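Local atomic coordinates of transcription factor tau subunit sfc1 (Schizosaccharomyces pombe, PDB entry 4BJJ), a protein that helps TFIIIC activate tRNA and 5S RNA genes for RNA polymerase III, as part of the tauA module that binds boxA promoter DNA. Residues A52-L56 / Q97-F101; I8-A14 / N91-I95. The protein carries 3 engineered substitutions. All coordinates share one frame. Numbering follows the deposited sequence.

Interaction 1. Residues A52-L56 / Q97-F101; sequences ALLEL and QVFLF
Residues 52-56 run extended and roughly parallel to 97-101, their end-to-end directions 23° apart, with CA atoms 7.3 Å apart at Leu-54/Phe-99 and 7.8 Å at Leu-56/Phe-101. No hydrogen bond joins them; side chains meet across the gap. Ala-52 points its CB toward the partner, 3.4 Å from Gln-97 OE1 and 4.2 Å from Phe-99 CZ. Leu-53 directs its CA-CB bond away, but its backbone N lies at the edge of the Phe-99 ring, 3.8 Å from CE2. Leu-54 (t, p) reaches both rings: its CB packs 3.6 Å from Phe-99 CD2, and its CD2 lies over a face of Phe-99 and 4.0 Å from Phe-101 CE2. The carbonyl Leu-54 O meets the edge of Phe-101, 3.6 Å from CZ. Glu-55 again points away, keeping the alternation of an extended chain. Leu-56 (t, p) places its CB over the face of Phe-101, a CH-pi contact 3.8 Å from the ring centroid and 26° off its normal. Chi1 m in both phenylalanines stands the rings up toward 52-56. Ala-41 and Ser-45 of helix 35-47 adjoin the apolar layer. Such packing between strand 88-100 and an extended segment ending in strand 55-56, both paired with strand 68-73, is consistent with the inside of a small beta barrel, as in the Tau95 triple barrel domain; here it belongs to the N-terminal, Sfc7-interacting domain of Sfc1, in a heterodimer resembling TFIIF RAP30/RAP74.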
ATOM      1  N   ALA A  52     -13.087  -1.553 -12.097  1.00 50.28           N
ATOM      2  CA  ALA A  52     -12.598  -0.619 -11.091  1.00 47.19           C
ATOM      3  C   ALA A  52     -12.193   0.709 -11.705  1.00 41.87           C
ATOM      4  O   ALA A  52     -11.588   0.762 -12.754  1.00 44.76           O
ATOM      5  CB  ALA A  52     -11.430  -1.226 -10.342  1.00 51.42           C
ATOM      6  N   LEU A  53     -12.505   1.776 -10.999  1.00 44.94           N
ATOM      7  CA  LEU A  53     -12.444   3.112 -11.552  1.00 46.62           C
ATOM      8  C   LEU A  53     -12.379   4.107 -10.390  1.00 40.26           C
ATOM      9  O   LEU A  53     -13.070   3.968  -9.397  1.00 39.88           O
ATOM     10  CB  LEU A  53     -13.713   3.358 -12.406  1.00 46.77           C
ATOM     11  CG  LEU A  53     -13.784   4.659 -13.192  1.00 58.35           C
ATOM     12  CD1 LEU A  53     -14.590   4.467 -14.442  1.00 54.69           C
ATOM     13  CD2 LEU A  53     -14.378   5.780 -12.359  1.00 67.91           C
ATOM     14  N   LEU A  54     -11.571   5.137 -10.535  1.00 44.63           N
ATOM     15  CA  LEU A  54     -11.536   6.199  -9.556  1.00 40.04           C
ATOM     16  C   LEU A  54     -10.955   7.444 -10.207  1.00 42.32           C
ATOM     17  O   LEU A  54     -10.012   7.377 -10.987  1.00 44.11           O
ATOM     18  CB  LEU A  54     -10.712   5.762  -8.347  1.00 41.65           C
ATOM     19  CG  LEU A  54     -10.635   6.659  -7.120  1.00 44.10           C
ATOM     20  CD1 LEU A  54     -11.982   6.882  -6.490  1.00 37.93           C
ATOM     21  CD2 LEU A  54      -9.680   6.020  -6.108  1.00 48.29           C
ATOM     22  N   GLU A  55     -11.518   8.585  -9.855  1.00 39.79           N
ATOM     23  CA  GLU A  55     -11.155   9.846 -10.464  1.00 41.12           C
ATOM     24  C   GLU A  55     -10.580  10.837  -9.425  1.00 41.14           C
ATOM     25  O   GLU A  55     -11.064  10.924  -8.306  1.00 38.09           O
ATOM     26  CB  GLU A  55     -12.403  10.415 -11.122  1.00 48.52           C
ATOM     27  CG  GLU A  55     -12.144  11.463 -12.161  1.00 62.61           C
ATOM     28  CD  GLU A  55     -13.405  11.853 -12.881  1.00 69.66           C
ATOM     29  OE1 GLU A  55     -13.745  11.167 -13.859  1.00 77.74           O
ATOM     30  OE2 GLU A  55     -14.054  12.838 -12.466  1.00 63.90           O
ATOM     31  N   LEU A  56      -9.531  11.559  -9.811  1.00 39.40           N
ATOM     32  CA  LEU A  56      -8.867  12.502  -8.920  1.00 37.80           C
ATOM     33  C   LEU A  56      -9.004  13.932  -9.425  1.00 42.63           C
ATOM     34  O   LEU A  56      -8.746  14.244 -10.601  1.00 42.87           O
ATOM     35  CB  LEU A  56      -7.385  12.150  -8.783  1.00 39.50           C
ATOM     36  CG  LEU A  56      -6.524  13.084  -7.915  1.00 43.29           C
ATOM     37  CD1 LEU A  56      -6.846  12.936  -6.442  1.00 40.78           C
ATOM     38  CD2 LEU A  56      -5.069  12.799  -8.163  1.00 47.20           C
ATOM     39  N   GLN A  97      -5.575  -4.782  -4.968  1.00 36.32           N
ATOM     40  CA  GLN A  97      -5.604  -3.809  -6.054  1.00 32.50           C
ATOM     41  C   GLN A  97      -5.084  -2.428  -5.662  1.00 31.55           C
ATOM     42  O   GLN A  97      -5.196  -1.994  -4.522  1.00 35.64           O
ATOM     43  CB  GLN A  97      -7.009  -3.672  -6.677  1.00 36.95           C
ATOM     44  CG  GLN A  97      -6.939  -3.972  -8.178  1.00 43.42           C
ATOM     45  CD  GLN A  97      -8.275  -3.974  -8.877  1.00 55.08           C
ATOM     46  OE1 GLN A  97      -9.089  -3.082  -8.696  1.00 62.71           O
ATOM     47  NE2 GLN A  97      -8.483  -4.958  -9.726  1.00 59.28           N
ATOM     48  N   VAL A  98      -4.529  -1.737  -6.646  1.00 31.12           N
ATOM     49  CA  VAL A  98      -3.943  -0.434  -6.439  1.00 35.62           C
ATOM     50  C   VAL A  98      -4.517   0.547  -7.439  1.00 34.47           C
ATOM     51  O   VAL A  98      -4.581   0.251  -8.622  1.00 33.11           O
ATOM     52  CB  VAL A  98      -2.409  -0.481  -6.626  1.00 36.35           C
ATOM     53  CG1 VAL A  98      -1.792   0.764  -6.092  1.00 41.43           C
ATOM     54  CG2 VAL A  98      -1.839  -1.647  -5.895  1.00 41.38           C
ATOM     55  N   PHE A  99      -4.925   1.710  -6.954  1.00 36.97           N
ATOM     56  CA  PHE A  99      -5.241   2.848  -7.809  1.00 37.30           C
ATOM     57  C   PHE A  99      -4.020   3.775  -7.825  1.00 36.85           C
ATOM     58  O   PHE A  99      -3.644   4.368  -6.806  1.00 36.95           O
ATOM     59  CB  PHE A  99      -6.481   3.574  -7.286  1.00 37.48           C
ATOM     60  CG  PHE A  99      -7.727   2.722  -7.256  1.00 40.92           C
ATOM     61  CD1 PHE A  99      -7.954   1.834  -6.208  1.00 38.36           C
ATOM     62  CD2 PHE A  99      -8.677   2.814  -8.282  1.00 43.52           C
ATOM     63  CE1 PHE A  99      -9.094   1.067  -6.174  1.00 42.72           C
ATOM     64  CE2 PHE A  99      -9.830   2.041  -8.256  1.00 44.16           C
ATOM     65  CZ  PHE A  99     -10.044   1.173  -7.197  1.00 43.94           C
ATOM     66  N   LEU A 100      -3.401   3.865  -8.990  1.00 31.64           N
ATOM     67  CA  LEU A 100      -2.138   4.568  -9.174  1.00 33.86           C
ATOM     68  C   LEU A 100      -2.380   5.960  -9.720  1.00 40.05           C
ATOM     69  O   LEU A 100      -2.728   6.138 -10.884  1.00 44.06           O
ATOM     70  CB  LEU A 100      -1.242   3.794 -10.138  1.00 34.12           C
ATOM     71  CG  LEU A 100      -0.901   2.354  -9.724  1.00 44.32           C
ATOM     72  CD1 LEU A 100      -0.595   1.508 -10.939  1.00 51.47           C
ATOM     73  CD2 LEU A 100       0.253   2.275  -8.778  1.00 45.04           C
ATOM     74  N   PHE A 101      -2.204   6.944  -8.855  1.00 50.00           N
ATOM     75  CA  PHE A 101      -2.243   8.328  -9.263  1.00 47.68           C
ATOM     76  C   PHE A 101      -0.837   8.927  -9.296  1.00 54.64           C
ATOM     77  O   PHE A 101      -0.561   9.754 -10.149  1.00 58.77           O
ATOM     78  CB  PHE A 101      -3.149   9.137  -8.345  1.00 41.34           C
ATOM     79  CG  PHE A 101      -4.585   8.901  -8.572  1.00 39.27           C
ATOM     80  CD1 PHE A 101      -5.181   9.304  -9.749  1.00 39.91           C
ATOM     81  CD2 PHE A 101      -5.347   8.283  -7.612  1.00 38.87           C
ATOM     82  CE1 PHE A 101      -6.516   9.088  -9.962  1.00 44.15           C
ATOM     83  CE2 PHE A 101      -6.689   8.068  -7.827  1.00 46.68           C
ATOM     84  CZ  PHE A 101      -7.280   8.485  -9.008  1.00 43.18           C
TER

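Interaction 2. Residues I8-A14 / N91-I95; sequences ISDNEYA and NVSRI
Tyr-13 N donates to Arg-94 O (2.9 Å), the shortest direct hydrogen bond of the contact, within a short parallel ladder, while Val-92 O accepts both Ser-9 N (3.0 Å) and Ser-9 OG (3.1 Å). Ser-9 OG in turn accepts from Asn-11 N at 3.1 Å, an ST turn on the approach to the pairing of Glu-12 and Tyr-13. Two bonds are weak, both 3.4 Å: Arg-94 N to Asn-11 O, and Asn-11 ND2 to Asn-91 OD1. A water bridges the two segments, donating to Ser-9 O (2.8 Å) and Asn-11 O (2.5 Å) and accepting from Arg-94 N (3.2 Å). The CA register pairs Ile-8/Val-92 (5.0 Å), then Asn-11/Ser-93 (5.3 Å), Glu-12/Arg-94 (5.0 Å) and Tyr-13/Ile-95 (4.6 Å), so two residues of the first segment are accommodated by the turn. Strand axes 12-14 and 91-95 approach to 4.8 Å and cross at -45°, a strong twist. Around this frame, Tyr-13 (chi1 m) sets its ring edge on Ser-93, CE1 to CB 3.5 Å, and Ile-8 CG1 packs 3.9 Å from Val-92 CG1. Glu-12 shares a sheet face with Arg-94 but forms its salt bridge with Arg-96. Strand 78-83 pairs with 91-95, and helix 35-47 packs against Glu-12 and Ala-14. Tyr-13 and Ala-14 also join an antiparallel ladder with a strand of the Sfc7 chain, carrying the sheet across the heterodimer interface.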
ATOM      1  N   ILE A   8       0.627 -15.163   6.808  1.00 51.65           N
ATOM      2  CA  ILE A   8      -0.165 -14.100   6.157  1.00 45.18           C
ATOM      3  C   ILE A   8      -1.652 -14.413   6.271  1.00 45.92           C
ATOM      4  O   ILE A   8      -2.103 -15.497   5.890  1.00 47.88           O
ATOM      5  CB  ILE A   8       0.187 -13.928   4.645  1.00 46.11           C
ATOM      6  CG1 ILE A   8       1.633 -13.518   4.469  1.00 44.51           C
ATOM      7  CG2 ILE A   8      -0.720 -12.870   3.961  1.00 42.76           C
ATOM      8  CD1 ILE A   8       2.089 -13.523   3.015  1.00 45.40           C
ATOM      9  N   SER A   9      -2.404 -13.442   6.778  1.00 50.59           N
ATOM     10  CA  SER A   9      -3.844 -13.572   6.980  1.00 48.23           C
ATOM     11  C   SER A   9      -4.682 -13.583   5.692  1.00 51.06           C
ATOM     12  O   SER A   9      -4.163 -13.508   4.576  1.00 56.79           O
ATOM     13  CB  SER A   9      -4.351 -12.435   7.879  1.00 46.25           C
ATOM     14  OG  SER A   9      -4.669 -11.281   7.122  1.00 51.06           O
ATOM     15  N   ASP A  10      -5.992 -13.690   5.907  1.00 49.52           N
ATOM     16  CA  ASP A  10      -7.039 -13.672   4.884  1.00 54.18           C
ATOM     17  C   ASP A  10      -7.518 -12.291   4.527  1.00 49.38           C
ATOM     18  O   ASP A  10      -8.228 -12.121   3.552  1.00 50.71           O
ATOM     19  CB  ASP A  10      -8.277 -14.381   5.435  1.00 61.18           C
ATOM     20  CG  ASP A  10      -8.321 -15.827   5.078  1.00 77.84           C
ATOM     21  OD1 ASP A  10      -7.355 -16.314   4.456  1.00 80.59           O
ATOM     22  OD2 ASP A  10      -9.327 -16.479   5.425  1.00 88.31           O
ATOM     23  N   ASN A  11      -7.198 -11.318   5.355  1.00 45.11           N
ATOM     24  CA  ASN A  11      -7.697  -9.981   5.146  1.00 45.80           C
ATOM     25  C   ASN A  11      -7.110  -9.396   3.876  1.00 48.09           C
ATOM     26  O   ASN A  11      -5.950  -9.645   3.538  1.00 46.76           O
ATOM     27  CB  ASN A  11      -7.336  -9.098   6.337  1.00 49.55           C
ATOM     28  CG  ASN A  11      -7.746  -9.709   7.664  1.00 51.72           C
ATOM     29  OD1 ASN A  11      -8.846 -10.201   7.820  1.00 53.72           O
ATOM     30  ND2 ASN A  11      -6.840  -9.690   8.618  1.00 60.36           N
ATOM     31  N   GLU A  12      -7.914  -8.607   3.181  1.00 42.47           N
ATOM     32  CA  GLU A  12      -7.480  -7.989   1.953  1.00 38.31           C
ATOM     33  C   GLU A  12      -7.869  -6.520   1.889  1.00 41.41           C
ATOM     34  O   GLU A  12      -8.824  -6.089   2.522  1.00 42.31           O
ATOM     35  CB  GLU A  12      -8.059  -8.762   0.786  1.00 33.86           C
ATOM     36  CG  GLU A  12      -7.569 -10.207   0.709  1.00 36.88           C
ATOM     37  CD  GLU A  12      -8.022 -10.903  -0.562  1.00 41.98           C
ATOM     38  OE1 GLU A  12      -9.132 -10.569  -1.034  1.00 48.18           O
ATOM     39  OE2 GLU A  12      -7.262 -11.755  -1.105  1.00 38.54           O
ATOM     40  N   TYR A  13      -7.107  -5.750   1.116  1.00 41.84           N
ATOM     41  CA  TYR A  13      -7.321  -4.314   1.014  1.00 37.34           C
ATOM     42  C   TYR A  13      -7.138  -3.819  -0.404  1.00 35.11           C
ATOM     43  O   TYR A  13      -6.483  -4.472  -1.216  1.00 29.42           O
ATOM     44  CB  TYR A  13      -6.318  -3.556   1.871  1.00 35.22           C
ATOM     45  CG  TYR A  13      -6.428  -3.812   3.337  1.00 41.23           C
ATOM     46  CD1 TYR A  13      -5.918  -4.968   3.901  1.00 42.27           C
ATOM     47  CD2 TYR A  13      -7.030  -2.889   4.160  1.00 44.10           C
ATOM     48  CE1 TYR A  13      -6.026  -5.191   5.252  1.00 47.35           C
ATOM     49  CE2 TYR A  13      -7.126  -3.086   5.479  1.00 48.06           C
ATOM     50  CZ  TYR A  13      -6.624  -4.230   6.036  1.00 52.35           C
ATOM     51  OH  TYR A  13      -6.748  -4.396   7.395  1.00 58.20           O
ATOM     52  N   ALA A  14      -7.697  -2.640  -0.675  1.00 34.26           N
ATOM     53  CA  ALA A  14      -7.335  -1.869  -1.860  1.00 38.95           C
ATOM     54  C   ALA A  14      -6.451  -0.690  -1.463  1.00 39.18           C
ATOM     55  O   ALA A  14      -6.567  -0.154  -0.368  1.00 37.97           O
ATOM     56  CB  ALA A  14      -8.583  -1.353  -2.542  1.00 33.93           C
ATOM     57  N   ASN A  91       0.097  -8.406  12.200  1.00 57.24           N
ATOM     58  CA  ASN A  91      -0.706  -8.883  11.079  1.00 50.83           C
ATOM     59  C   ASN A  91      -0.060  -8.560   9.729  1.00 46.99           C
ATOM     60  O   ASN A  91       0.586  -7.508   9.547  1.00 42.84           O
ATOM     61  CB  ASN A  91      -2.121  -8.290  11.164  1.00 52.11           C
ATOM     62  CG  ASN A  91      -3.155  -9.063  10.312  1.00 68.76           C
ATOM     63  OD1 ASN A  91      -3.704  -8.530   9.346  1.00 68.38           O
ATOM     64  ND2 ASN A  91      -3.430 -10.308  10.688  1.00 68.53           N
ATOM     65  N   VAL A  92      -0.218  -9.487   8.792  1.00 44.92           N
ATOM     66  CA  VAL A  92       0.127  -9.239   7.395  1.00 44.76           C
ATOM     67  C   VAL A  92      -1.080  -9.526   6.511  1.00 43.32           C
ATOM     68  O   VAL A  92      -1.682 -10.575   6.629  1.00 45.91           O
ATOM     69  CB  VAL A  92       1.310 -10.103   6.914  1.00 47.84           C
ATOM     70  CG1 VAL A  92       1.710  -9.715   5.487  1.00 41.24           C
ATOM     71  CG2 VAL A  92       2.502  -9.976   7.864  1.00 43.28           C
ATOM     72  N   SER A  93      -1.403  -8.596   5.610  1.00 48.70           N
ATOM     73  CA  SER A  93      -2.557  -8.720   4.714  1.00 50.14           C
ATOM     74  C   SER A  93      -2.188  -8.352   3.278  1.00 47.97           C
ATOM     75  O   SER A  93      -1.298  -7.548   3.049  1.00 47.94           O
ATOM     76  CB  SER A  93      -3.693  -7.804   5.175  1.00 47.48           C
ATOM     77  OG  SER A  93      -3.973  -7.996   6.536  1.00 51.61           O
ATOM     78  N   ARG A  94      -2.887  -8.938   2.316  1.00 40.12           N
ATOM     79  CA  ARG A  94      -2.626  -8.621   0.924  1.00 38.65           C
ATOM     80  C   ARG A  94      -3.395  -7.374   0.463  1.00 38.02           C
ATOM     81  O   ARG A  94      -4.531  -7.157   0.826  1.00 38.73           O
ATOM     82  CB  ARG A  94      -2.962  -9.806   0.036  1.00 34.47           C
ATOM     83  CG  ARG A  94      -2.164 -11.031   0.366  1.00 39.23           C
ATOM     84  CD  ARG A  94      -2.471 -12.168  -0.595  1.00 40.91           C
ATOM     85  NE  ARG A  94      -2.226 -11.809  -1.991  1.00 45.05           N
ATOM     86  CZ  ARG A  94      -2.580 -12.556  -3.043  1.00 44.22           C
ATOM     87  NH1 ARG A  94      -3.210 -13.703  -2.852  1.00 41.93           N
ATOM     88  NH2 ARG A  94      -2.304 -12.156  -4.291  1.00 33.97           N
ATOM     89  N   ILE A  95      -2.703  -6.533  -0.290  1.00 40.70           N
ATOM     90  CA  ILE A  95      -3.290  -5.431  -0.999  1.00 38.56           C
ATOM     91  C   ILE A  95      -3.558  -6.013  -2.410  1.00 43.29           C
ATOM     92  O   ILE A  95      -2.627  -6.272  -3.176  1.00 37.87           O
ATOM     93  CB  ILE A  95      -2.302  -4.242  -1.031  1.00 36.33           C
ATOM     94  CG1 ILE A  95      -2.032  -3.740   0.384  1.00 44.85           C
ATOM     95  CG2 ILE A  95      -2.817  -3.098  -1.878  1.00 31.49           C
ATOM     96  CD1 ILE A  95      -0.844  -2.765   0.492  1.00 45.46           C
TER
HETATM   97  O   HOH W   1      -4.696 -11.584   2.674  1.00 44.08           O

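In the fold
Both interactions draw on the long strand 88-100, with interaction 2 toward its start and interaction 1 at its end; their centres are 19 Å apart, yet they touch where Gln-97 O packs 4.0 Å from Ala-14 CB. Both are partly buried. Interaction 1, the nearer to the chain centre, is mainly apolar, with Leu-54, Leu-56, Phe-99 and Phe-101 buried between segments that do not pair by backbone. Interaction 2 lies farther out and is largely polar: direct strand pairing, serine and asparagine side chains, and a water. Sfc7 touches interaction 2 but not interaction 1, so one strand serves both the apolar packing within Sfc1 and the sheet that continues into its partner.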